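Local structure of imelysin-like protein (Psychrobacter arcticus, 3PF0) at residues A[127-140]-A[161-173]. The protein is of unknown function but belongs to the imelysin-like (M75 peptidase) family and has been considered a putative metalloendopeptidase. Sequence-based numbering, arbitrary orientation.
Sequences LYINYYPDERGLVH and ESAVVQGIPGLEE
Y128 and Y131 meet A163 and V164 through different chi1 choices: in Y128, CG lies anti to the carbonyl carbon (chi1 -77°), whereas in Y131 it is anti to the backbone N (chi1 -160°). Each ring thereby offers a face to a methyl group, a pair of CH-pi contacts: A163 CB sits 3.6 Å from the centroid of the Y128 ring, and V164 CG2 lies 3.5 Å from that of Y131. The Q166 amide stands almost perpendicular to the Y128 ring, at its edge, and its NE2 donates to S162 O and L158 O, which fixes its rotation. Waters bridge the two segments here, one between Y128 OH and E161 O, another between Y128 O and Q166 OE1. Where helix 125-129 ends, I168 N donates to I129 O at 2.8 Å, a nearly straight bond, while G167 CA packs 3.3 Å from Y128 O. P169 crosses the N130 side chain at a slant, its CD 3.4 Å from N130 OD1; the amide nitrogen of N130 turns elsewhere, to E113. Further on, the two carboxylate oxygens of D134 accept the backbone N-H groups of L138 and V139, OD1 and OD2 respectively. V139 then wedges in, CG2 against V164 O and CG1 against P169 O, and H140 ND1 makes a weak 3.2 Å bond to E173 OE1. The whole contact thus ties the end of helix 125-129 and the start of helix 138-149 to helix 167-176 and the turn before it, with W109 of helix 92-112 against I129 and I168, and helix 183-214 packing on I129 and L171.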
ATOM      1  N   LEU A 127       8.008   4.364  -6.544  1.00 29.60           N
ATOM      2  CA  LEU A 127       9.281   3.880  -6.012  1.00 28.95           C
ATOM      3  C   LEU A 127       9.970   4.985  -5.185  1.00 33.42           C
ATOM      4  O   LEU A 127      10.677   4.673  -4.230  1.00 31.93           O
ATOM      5  CB  LEU A 127      10.188   3.325  -7.110  1.00 28.87           C
ATOM      6  CG  LEU A 127       9.728   1.978  -7.725  1.00 31.83           C
ATOM      7  CD1 LEU A 127      10.609   1.576  -8.886  1.00 31.52           C
ATOM      8  CD2 LEU A 127       9.637   0.845  -6.662  1.00 29.19           C
ATOM      9  N   TYR A 128       9.683   6.271  -5.490  1.00 30.91           N
ATOM     10  CA  TYR A 128      10.162   7.410  -4.700  1.00 30.72           C
ATOM     11  C   TYR A 128       9.340   7.506  -3.428  1.00 33.33           C
ATOM     12  O   TYR A 128       9.810   8.074  -2.448  1.00 33.36           O
ATOM     13  CB  TYR A 128      10.087   8.736  -5.498  1.00 32.42           C
ATOM     14  CG  TYR A 128      11.190   8.897  -6.526  1.00 34.56           C
ATOM     15  CD1 TYR A 128      12.396   9.508  -6.194  1.00 36.86           C
ATOM     16  CD2 TYR A 128      11.022   8.449  -7.835  1.00 35.74           C
ATOM     17  CE1 TYR A 128      13.423   9.642  -7.131  1.00 38.97           C
ATOM     18  CE2 TYR A 128      12.036   8.594  -8.787  1.00 37.33           C
ATOM     19  CZ  TYR A 128      13.237   9.185  -8.427  1.00 46.05           C
ATOM     20  OH  TYR A 128      14.242   9.321  -9.353  1.00 48.98           O
ATOM     21  N   ILE A 129       8.112   6.945  -3.443  1.00 29.64           N
ATOM     22  CA  ILE A 129       7.194   6.921  -2.300  1.00 28.90           C
ATOM     23  C   ILE A 129       7.478   5.689  -1.409  1.00 33.15           C
ATOM     24  O   ILE A 129       7.534   5.819  -0.180  1.00 33.42           O
ATOM     25  CB  ILE A 129       5.709   6.971  -2.777  1.00 31.41           C
ATOM     26  CG1 ILE A 129       5.381   8.345  -3.390  1.00 31.78           C
ATOM     27  CG2 ILE A 129       4.734   6.646  -1.632  1.00 30.36           C
ATOM     28  CD1 ILE A 129       4.170   8.369  -4.288  1.00 35.50           C
ATOM     29  N   ASN A 130       7.606   4.500  -2.019  1.00 29.79           N
ATOM     30  CA  ASN A 130       7.874   3.263  -1.289  1.00 29.17           C
ATOM     31  C   ASN A 130       8.728   2.321  -2.137  1.00 32.00           C
ATOM     32  O   ASN A 130       8.199   1.538  -2.933  1.00 31.20           O
ATOM     33  CB  ASN A 130       6.566   2.577  -0.845  1.00 30.22           C
ATOM     34  CG  ASN A 130       6.780   1.419   0.113  1.00 40.96           C
ATOM     35  OD1 ASN A 130       7.691   1.425   0.937  1.00 33.85           O
ATOM     36  ND2 ASN A 130       5.951   0.394   0.026  1.00 30.69           N
ATOM     37  N   TYR A 131      10.061   2.416  -1.975  1.00 28.30           N
ATOM     38  CA  TYR A 131      10.987   1.574  -2.729  1.00 28.01           C
ATOM     39  C   TYR A 131      10.963   0.178  -2.116  1.00 32.37           C
ATOM     40  O   TYR A 131      11.644  -0.095  -1.128  1.00 32.49           O
ATOM     41  CB  TYR A 131      12.412   2.165  -2.786  1.00 28.53           C
ATOM     42  CG  TYR A 131      13.207   1.573  -3.929  1.00 29.31           C
ATOM     43  CD1 TYR A 131      13.830   0.332  -3.803  1.00 30.79           C
ATOM     44  CD2 TYR A 131      13.240   2.196  -5.173  1.00 30.25           C
ATOM     45  CE1 TYR A 131      14.485  -0.261  -4.882  1.00 30.97           C
ATOM     46  CE2 TYR A 131      13.916   1.625  -6.251  1.00 31.74           C
ATOM     47  CZ  TYR A 131      14.535   0.396  -6.102  1.00 33.88           C
ATOM     48  OH  TYR A 131      15.197  -0.157  -7.173  1.00 35.50           O
ATOM     49  N   TYR A 132      10.120  -0.687  -2.685  1.00 29.52           N
ATOM     50  CA  TYR A 132       9.889  -2.047  -2.189  1.00 29.52           C
ATOM     51  C   TYR A 132       9.453  -2.971  -3.340  1.00 35.41           C
ATOM     52  O   TYR A 132       8.636  -2.555  -4.146  1.00 36.61           O
ATOM     53  CB  TYR A 132       8.795  -2.018  -1.084  1.00 29.25           C
ATOM     54  CG  TYR A 132       8.569  -3.344  -0.391  1.00 29.54           C
ATOM     55  CD1 TYR A 132       9.322  -3.708   0.722  1.00 30.88           C
ATOM     56  CD2 TYR A 132       7.630  -4.252  -0.867  1.00 30.00           C
ATOM     57  CE1 TYR A 132       9.146  -4.939   1.343  1.00 30.72           C
ATOM     58  CE2 TYR A 132       7.437  -5.484  -0.247  1.00 31.31           C
ATOM     59  CZ  TYR A 132       8.202  -5.823   0.855  1.00 35.46           C
ATOM     60  OH  TYR A 132       8.041  -7.040   1.464  1.00 36.31           O
ATOM     61  N   PRO A 133       9.922  -4.228  -3.433  1.00 32.92           N
ATOM     62  CA  PRO A 133      10.939  -4.898  -2.590  1.00 32.83           C
ATOM     63  C   PRO A 133      12.317  -4.220  -2.668  1.00 36.86           C
ATOM     64  O   PRO A 133      12.576  -3.419  -3.562  1.00 35.67           O
ATOM     65  CB  PRO A 133      11.011  -6.316  -3.188  1.00 35.10           C
ATOM     66  CG  PRO A 133       9.742  -6.488  -3.975  1.00 39.68           C
ATOM     67  CD  PRO A 133       9.454  -5.116  -4.513  1.00 34.68           C
ATOM     68  N   ASP A 134      13.188  -4.524  -1.711  1.00 34.71           N
ATOM     69  CA  ASP A 134      14.565  -4.039  -1.679  1.00 34.92           C
ATOM     70  C   ASP A 134      15.442  -5.241  -1.335  1.00 41.59           C
ATOM     71  O   ASP A 134      16.053  -5.295  -0.266  1.00 41.78           O
ATOM     72  CB  ASP A 134      14.739  -2.863  -0.701  1.00 35.55           C
ATOM     73  CG  ASP A 134      16.151  -2.310  -0.592  1.00 41.99           C
ATOM     74  OD1 ASP A 134      16.940  -2.483  -1.553  1.00 45.18           O
ATOM     75  OD2 ASP A 134      16.465  -1.697   0.445  1.00 42.94           O
ATOM     76  N   GLU A 135      15.481  -6.213  -2.257  1.00 40.42           N
ATOM     77  CA  GLU A 135      16.214  -7.479  -2.135  1.00 42.69           C
ATOM     78  C   GLU A 135      17.710  -7.306  -1.846  1.00 49.47           C
ATOM     79  O   GLU A 135      18.303  -8.189  -1.223  1.00 50.72           O
ATOM     80  CB  GLU A 135      16.045  -8.314  -3.413  1.00 44.87           C
ATOM     81  CG  GLU A 135      14.702  -9.016  -3.497  1.00 56.53           C
ATOM     82  CD  GLU A 135      14.315  -9.550  -4.863  1.00 84.25           C
ATOM     83  OE1 GLU A 135      15.182 -10.144  -5.549  1.00 71.15           O
ATOM     84  OE2 GLU A 135      13.126  -9.407  -5.231  1.00 86.35           O
ATOM     85  N   ARG A 136      18.317  -6.190  -2.296  1.00 46.42           N
ATOM     86  CA  ARG A 136      19.750  -5.946  -2.122  1.00 47.22           C
ATOM     87  C   ARG A 136      20.057  -4.996  -0.957  1.00 50.80           C
ATOM     88  O   ARG A 136      21.227  -4.701  -0.725  1.00 51.90           O
ATOM     89  CB  ARG A 136      20.381  -5.422  -3.426  1.00 48.57           C
ATOM     90  CG  ARG A 136      20.383  -6.470  -4.527  1.00 57.95           C
ATOM     91  CD  ARG A 136      21.169  -6.056  -5.748  1.00 68.61           C
ATOM     92  NE  ARG A 136      21.102  -7.098  -6.772  1.00 76.09           N
ATOM     93  CZ  ARG A 136      22.016  -7.295  -7.714  1.00 90.89           C
ATOM     94  NH1 ARG A 136      23.093  -6.521  -7.779  1.00 79.30           N
ATOM     95  NH2 ARG A 136      21.863  -8.270  -8.598  1.00 80.12           N
ATOM     96  N   GLY A 137      19.029  -4.566  -0.222  1.00 45.74           N
ATOM     97  CA  GLY A 137      19.181  -3.683   0.931  1.00 44.77           C
ATOM     98  C   GLY A 137      19.858  -2.363   0.615  1.00 48.31           C
ATOM     99  O   GLY A 137      20.747  -1.924   1.348  1.00 48.51           O
ATOM    100  N   LEU A 138      19.439  -1.729  -0.484  1.00 43.65           N
ATOM    101  CA  LEU A 138      19.984  -0.465  -0.968  1.00 43.06           C
ATOM    102  C   LEU A 138      19.566   0.740  -0.104  1.00 46.29           C
ATOM    103  O   LEU A 138      20.284   1.739  -0.080  1.00 46.55           O
ATOM    104  CB  LEU A 138      19.535  -0.239  -2.422  1.00 42.97           C
ATOM    105  CG  LEU A 138      19.971  -1.264  -3.481  1.00 48.38           C
ATOM    106  CD1 LEU A 138      19.390  -0.909  -4.841  1.00 47.97           C
ATOM    107  CD2 LEU A 138      21.495  -1.374  -3.571  1.00 50.76           C
ATOM    108  N   VAL A 139      18.418   0.655   0.590  1.00 42.40           N
ATOM    109  CA  VAL A 139      17.884   1.747   1.416  1.00 42.09           C
ATOM    110  C   VAL A 139      18.819   2.059   2.622  1.00 50.10           C
ATOM    111  O   VAL A 139      19.218   3.215   2.788  1.00 48.65           O
ATOM    112  CB  VAL A 139      16.422   1.468   1.875  1.00 43.86           C
ATOM    113  CG1 VAL A 139      15.943   2.504   2.892  1.00 43.11           C
ATOM    114  CG2 VAL A 139      15.468   1.415   0.688  1.00 42.83           C
ATOM    115  N   HIS A 140      19.184   1.035   3.421  1.00 51.30           N
ATOM    116  CA  HIS A 140      20.008   1.155   4.630  1.00 53.66           C
ATOM    117  C   HIS A 140      21.291   2.018   4.456  1.00 57.91           C
ATOM    118  O   HIS A 140      21.427   3.048   5.131  1.00 58.42           O
ATOM    119  CB  HIS A 140      20.389  -0.240   5.162  1.00 56.73           C
ATOM    120  CG  HIS A 140      21.342  -0.193   6.319  1.00 62.22           C
ATOM    121  ND1 HIS A 140      20.935   0.239   7.575  1.00 64.46           N
ATOM    122  CD2 HIS A 140      22.662  -0.485   6.364  1.00 66.25           C
ATOM    123  CE1 HIS A 140      22.012   0.183   8.341  1.00 65.37           C
ATOM    124  NE2 HIS A 140      23.078  -0.249   7.658  1.00 66.73           N
ATOM    125  N   GLU A 161      17.950  12.993  -6.153  1.00 39.36           N
ATOM    126  CA  GLU A 161      18.575  11.856  -5.471  1.00 38.22           C
ATOM    127  C   GLU A 161      17.773  10.592  -5.825  1.00 39.86           C
ATOM    128  O   GLU A 161      16.603  10.698  -6.214  1.00 37.12           O
ATOM    129  CB  GLU A 161      18.666  12.059  -3.939  1.00 38.80           C
ATOM    130  CG  GLU A 161      19.498  13.257  -3.509  1.00 45.61           C
ATOM    131  CD  GLU A 161      20.964  13.263  -3.904  1.00 60.72           C
ATOM    132  OE1 GLU A 161      21.583  12.175  -3.932  1.00 54.83           O
ATOM    133  OE2 GLU A 161      21.503  14.366  -4.152  1.00 51.29           O
ATOM    134  N   SER A 162      18.391   9.411  -5.693  1.00 37.14           N
ATOM    135  CA  SER A 162      17.718   8.156  -6.015  1.00 37.52           C
ATOM    136  C   SER A 162      16.513   7.889  -5.098  1.00 40.51           C
ATOM    137  O   SER A 162      16.450   8.388  -3.972  1.00 39.10           O
ATOM    138  CB  SER A 162      18.692   6.984  -5.969  1.00 42.29           C
ATOM    139  OG  SER A 162      19.260   6.784  -4.688  1.00 50.93           O
ATOM    140  N   ALA A 163      15.532   7.140  -5.625  1.00 36.70           N
ATOM    141  CA  ALA A 163      14.293   6.758  -4.952  1.00 35.60           C
ATOM    142  C   ALA A 163      14.561   5.906  -3.692  1.00 38.04           C
ATOM    143  O   ALA A 163      13.800   5.949  -2.729  1.00 36.16           O
ATOM    144  CB  ALA A 163      13.422   5.990  -5.931  1.00 36.30           C
ATOM    145  N   VAL A 164      15.676   5.182  -3.711  1.00 36.02           N
ATOM    146  CA  VAL A 164      16.178   4.263  -2.697  1.00 36.64           C
ATOM    147  C   VAL A 164      16.545   4.996  -1.361  1.00 40.20           C
ATOM    148  O   VAL A 164      16.523   4.367  -0.303  1.00 39.58           O
ATOM    149  CB  VAL A 164      17.378   3.526  -3.372  1.00 42.10           C
ATOM    150  CG1 VAL A 164      18.656   3.497  -2.536  1.00 43.01           C
ATOM    151  CG2 VAL A 164      16.985   2.137  -3.844  1.00 41.97           C
ATOM    152  N   VAL A 165      16.842   6.311  -1.406  1.00 35.59           N
ATOM    153  CA  VAL A 165      17.273   7.056  -0.220  1.00 34.34           C
ATOM    154  C   VAL A 165      16.159   7.977   0.323  1.00 36.23           C
ATOM    155  O   VAL A 165      16.439   8.882   1.113  1.00 35.40           O
ATOM    156  CB  VAL A 165      18.595   7.836  -0.486  1.00 39.27           C
ATOM    157  CG1 VAL A 165      19.721   6.884  -0.854  1.00 40.27           C
ATOM    158  CG2 VAL A 165      18.435   8.909  -1.560  1.00 39.06           C
ATOM    159  N   GLN A 166      14.903   7.723  -0.063  1.00 31.62           N
ATOM    160  CA  GLN A 166      13.782   8.547   0.374  1.00 30.57           C
ATOM    161  C   GLN A 166      12.472   7.733   0.479  1.00 33.93           C
ATOM    162  O   GLN A 166      12.489   6.500   0.404  1.00 34.04           O
ATOM    163  CB  GLN A 166      13.617   9.750  -0.579  1.00 31.75           C
ATOM    164  CG  GLN A 166      13.414   9.358  -2.035  1.00 35.02           C
ATOM    165  CD  GLN A 166      13.540  10.530  -2.966  1.00 46.62           C
ATOM    166  OE1 GLN A 166      12.704  11.442  -2.982  1.00 38.55           O
ATOM    167  NE2 GLN A 166      14.556  10.493  -3.810  1.00 36.19           N
ATOM    168  N   GLY A 167      11.360   8.443   0.654  1.00 30.11           N
ATOM    169  CA  GLY A 167      10.031   7.857   0.795  1.00 29.57           C
ATOM    170  C   GLY A 167       9.830   7.175   2.135  1.00 32.25           C
ATOM    171  O   GLY A 167      10.615   7.381   3.075  1.00 31.56           O
ATOM    172  N   ILE A 168       8.798   6.325   2.213  1.00 28.54           N
ATOM    173  CA  ILE A 168       8.458   5.562   3.423  1.00 29.46           C
ATOM    174  C   ILE A 168       9.670   4.709   3.928  1.00 33.62           C
ATOM    175  O   ILE A 168       9.977   4.850   5.112  1.00 33.80           O
ATOM    176  CB  ILE A 168       7.156   4.732   3.214  1.00 32.93           C
ATOM    177  CG1 ILE A 168       5.950   5.695   3.182  1.00 33.07           C
ATOM    178  CG2 ILE A 168       6.960   3.656   4.299  1.00 32.90           C
ATOM    179  CD1 ILE A 168       4.858   5.256   2.387  1.00 39.54           C
ATOM    180  N   PRO A 169      10.407   3.894   3.111  1.00 30.31           N
ATOM    181  CA  PRO A 169      11.535   3.126   3.684  1.00 30.15           C
ATOM    182  C   PRO A 169      12.736   3.995   4.091  1.00 35.16           C
ATOM    183  O   PRO A 169      13.473   3.607   5.003  1.00 36.09           O
ATOM    184  CB  PRO A 169      11.915   2.160   2.564  1.00 32.50           C
ATOM    185  CG  PRO A 169      11.455   2.823   1.311  1.00 36.31           C
ATOM    186  CD  PRO A 169      10.207   3.554   1.685  1.00 31.09           C
ATOM    187  N   GLY A 170      12.922   5.146   3.423  1.00 30.48           N
ATOM    188  CA  GLY A 170      13.974   6.101   3.749  1.00 29.79           C
ATOM    189  C   GLY A 170      13.728   6.711   5.123  1.00 33.94           C
ATOM    190  O   GLY A 170      14.629   6.754   5.963  1.00 33.39           O
ATOM    191  N   LEU A 171      12.482   7.152   5.373  1.00 29.78           N
ATOM    192  CA  LEU A 171      12.066   7.727   6.654  1.00 28.55           C
ATOM    193  C   LEU A 171      12.154   6.679   7.776  1.00 33.05           C
ATOM    194  O   LEU A 171      12.619   6.980   8.877  1.00 32.95           O
ATOM    195  CB  LEU A 171      10.643   8.292   6.529  1.00 27.12           C
ATOM    196  CG  LEU A 171      10.540   9.643   5.818  1.00 30.06           C
ATOM    197  CD1 LEU A 171       9.153   9.860   5.229  1.00 28.71           C
ATOM    198  CD2 LEU A 171      10.951  10.789   6.740  1.00 30.07           C
ATOM    199  N   GLU A 172      11.775   5.433   7.472  1.00 30.02           N
ATOM    200  CA  GLU A 172      11.827   4.340   8.428  1.00 29.73           C
ATOM    201  C   GLU A 172      13.241   4.146   8.942  1.00 34.95           C
ATOM    202  O   GLU A 172      13.458   4.044  10.157  1.00 35.22           O
ATOM    203  CB  GLU A 172      11.334   3.050   7.770  1.00 30.87           C
ATOM    204  CG  GLU A 172      11.311   1.869   8.734  1.00 36.69           C
ATOM    205  CD  GLU A 172      11.021   0.523   8.111  1.00 39.29           C
ATOM    206  OE1 GLU A 172      10.989   0.428   6.863  1.00 34.64           O
ATOM    207  OE2 GLU A 172      10.822  -0.444   8.878  1.00 37.07           O
ATOM    208  N   GLU A 173      14.197   4.117   8.003  1.00 31.28           N
ATOM    209  CA  GLU A 173      15.610   3.937   8.261  1.00 31.42           C
ATOM    210  C   GLU A 173      16.150   5.089   9.100  1.00 34.37           C
ATOM    211  O   GLU A 173      16.859   4.829  10.068  1.00 34.54           O
ATOM    212  CB  GLU A 173      16.378   3.798   6.933  1.00 32.91           C
ATOM    213  CG  GLU A 173      17.845   3.427   7.088  1.00 44.53           C
ATOM    214  CD  GLU A 173      18.133   2.230   7.978  1.00 67.56           C
ATOM    215  OE1 GLU A 173      17.816   1.092   7.565  1.00 55.19           O
ATOM    216  OE2 GLU A 173      18.663   2.430   9.095  1.00 64.29           O
TER
HETATM  217  O   HOH W   1      11.002   4.955  -1.340  1.00 27.17           O
HETATM  218  O   HOH W   2      10.106  10.941  -2.147  1.00 25.88           O
HETATM  219  O   HOH W   3      16.494  10.779  -8.933  1.00 44.30           O